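Local atomic coordinates of farnesyltransferase, putative (Trypanosoma cruzi, PDB entry 3WCA), a protein that probably condenses two molecules of farnesyl diphosphate into squalene, using NADPH or NADH and magnesium, on the way to lanosterol. Residues L174-S179 with A278-P283. The protein carries 1 engineered substitution. Sequence-based numbering, arbitrary orientation.
Sequences LLYVSS and AFSAIP
Tyr-176 on helix 154-179 and Ser-280 on helix 274-294 mark the nearest backbone approach of the two segments, yet their CA atoms are still 10.6 Å apart, a gap spanned chiefly by the length of the tyrosine. With CG anti to the carbonyl carbon (chi1 -60°), its ring is carried across toward helix 274-294 and meets it with OH, CZ and CE2. There the hydroxyl meets two neighbouring side chains. Tyr-176 OH donates to Ser-280 OG over 2.8 Å, a weak hydrogen bond; the stronger partner of Ser-280 OG is the carbonyl O of Val-276, one turn earlier in its own helix. Tyr-176 OH also lies at the edge of the Phe-279 ring, in its plane, 3.2 Å from both CD2 and CE2. With the ring carbons Tyr-176 CZ and Phe-279 CD2 4.2 Å apart, the two aromatics meet at their edges and do not stack.

Both segments belong to the all-helical fold of the squalene/phytoene synthase family, and Tyr-176 helps line the pocket of the bound farnesyl thiodiphosphate, its side chain about 4 Å from the ligand at the nearest atoms. Met-53 and Val-57 of helix 51-72 touch Tyr-176 and Phe-279, respectively. Within helix 154-179, Ser-179 OG donates to Tyr-176 O at 2.6 Å, from above the carbonyl plane, and is also bonded to Leu-181 N.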
loop_
_atom_site.group_PDB
_atom_site.type_symbol
_atom_site.label_atom_id
_atom_site.label_comp_id
_atom_site.label_asym_id
_atom_site.label_seq_id
_atom_site.Cartn_x
_atom_site.Cartn_y
_atom_site.Cartn_z
ATOM N N LEU A 174 12.524 1.920 -9.241
ATOM C CA LEU A 174 13.217 1.632 -10.495
ATOM C C LEU A 174 12.721 2.552 -11.616
ATOM O O LEU A 174 13.456 2.840 -12.556
ATOM C CB LEU A 174 13.034 0.167 -10.897
ATOM C CG LEU A 174 13.701 -0.881 -9.998
ATOM C CD1 LEU A 174 13.238 -2.273 -10.433
ATOM C CD2 LEU A 174 15.227 -0.764 -10.068
ATOM N N LEU A 175 11.475 3.004 -11.530
ATOM C CA LEU A 175 10.971 3.921 -12.538
ATOM C C LEU A 175 11.592 5.301 -12.308
ATOM O O LEU A 175 11.838 6.026 -13.262
ATOM C CB LEU A 175 9.444 4.039 -12.488
ATOM C CG LEU A 175 8.611 2.888 -13.036
ATOM C CD1 LEU A 175 7.146 3.264 -12.925
ATOM C CD2 LEU A 175 8.969 2.605 -14.491
ATOM N N TYR A 176 11.844 5.660 -11.049
ATOM C CA TYR A 176 12.445 6.961 -10.737
ATOM C C TYR A 176 13.865 7.046 -11.297
ATOM O O TYR A 176 14.266 8.066 -11.864
ATOM C CB TYR A 176 12.529 7.215 -9.218
ATOM C CG TYR A 176 11.222 7.220 -8.434
ATOM C CD1 TYR A 176 9.989 7.364 -9.061
ATOM C CD2 TYR A 176 11.238 7.094 -7.043
ATOM C CE1 TYR A 176 8.792 7.376 -8.314
ATOM C CE2 TYR A 176 10.064 7.109 -6.296
ATOM C CZ TYR A 176 8.849 7.247 -6.928
ATOM O OH TYR A 176 7.696 7.249 -6.167
ATOM N N VAL A 177 14.633 5.981 -11.104
ATOM C CA VAL A 177 16.009 5.937 -11.588
ATOM C C VAL A 177 16.039 5.932 -13.114
ATOM O O VAL A 177 16.727 6.732 -13.744
ATOM C CB VAL A 177 16.734 4.685 -11.067
ATOM C CG1 VAL A 177 18.126 4.581 -11.690
ATOM C CG2 VAL A 177 16.845 4.757 -9.560
ATOM N N SER A 178 15.273 5.026 -13.700
ATOM C CA SER A 178 15.203 4.900 -15.141
ATOM C C SER A 178 14.846 6.220 -15.823
ATOM O O SER A 178 15.269 6.479 -16.950
ATOM C CB SER A 178 14.175 3.831 -15.506
ATOM O OG SER A 178 14.083 3.677 -16.907
ATOM N N SER A 179 14.069 7.052 -15.137
ATOM C CA SER A 179 13.636 8.332 -15.681
ATOM C C SER A 179 14.737 9.381 -15.658
ATOM O O SER A 179 14.697 10.348 -16.421
ATOM C CB SER A 179 12.460 8.874 -14.873
ATOM O OG SER A 179 12.916 9.420 -13.641
ATOM N N ALA A 278 7.029 14.712 -3.653
ATOM C CA ALA A 278 5.642 14.911 -3.229
ATOM C C ALA A 278 4.791 13.663 -3.476
ATOM O O ALA A 278 3.982 13.278 -2.629
ATOM C CB ALA A 278 5.032 16.130 -3.938
ATOM N N PHE A 279 4.972 13.034 -4.637
ATOM C CA PHE A 279 4.230 11.825 -4.987
ATOM C C PHE A 279 4.512 10.698 -3.984
ATOM O O PHE A 279 3.614 9.933 -3.634
ATOM C CB PHE A 279 4.616 11.353 -6.398
ATOM C CG PHE A 279 4.155 9.962 -6.714
ATOM C CD1 PHE A 279 2.836 9.709 -7.089
ATOM C CD2 PHE A 279 5.033 8.885 -6.584
ATOM C CE1 PHE A 279 2.394 8.399 -7.328
ATOM C CE2 PHE A 279 4.606 7.578 -6.818
ATOM C CZ PHE A 279 3.287 7.331 -7.189
ATOM N N SER A 280 5.763 10.614 -3.528
ATOM C CA SER A 280 6.203 9.588 -2.576
ATOM C C SER A 280 5.861 9.867 -1.109
ATOM O O SER A 280 5.541 8.952 -0.343
ATOM C CB SER A 280 7.722 9.392 -2.694
ATOM O OG SER A 280 8.087 8.917 -3.990
ATOM N N ALA A 281 5.909 11.140 -0.737
ATOM C CA ALA A 281 5.663 11.573 0.634
ATOM C C ALA A 281 4.216 11.608 1.092
ATOM O O ALA A 281 3.907 11.175 2.198
ATOM C CB ALA A 281 6.278 12.946 0.846
ATOM N N ILE A 282 3.341 12.136 0.249
ATOM C CA ILE A 282 1.940 12.278 0.605
ATOM C C ILE A 282 1.269 11.021 1.136
ATOM O O ILE A 282 0.629 11.064 2.175
ATOM C CB ILE A 282 1.154 12.874 -0.581
ATOM C CG1 ILE A 282 1.566 14.348 -0.740
ATOM C CG2 ILE A 282 -0.356 12.716 -0.379
ATOM C CD1 ILE A 282 1.030 15.023 -2.004
ATOM N N PRO A 283 1.404 9.888 0.436
ATOM C CA PRO A 283 0.765 8.675 0.946
ATOM C C PRO A 283 1.357 8.255 2.298
ATOM O O PRO A 283 0.638 7.757 3.168
ATOM C CB PRO A 283 1.041 7.655 -0.160
ATOM C CG PRO A 283 1.111 8.538 -1.419
ATOM C CD PRO A 283 1.985 9.650 -0.897
#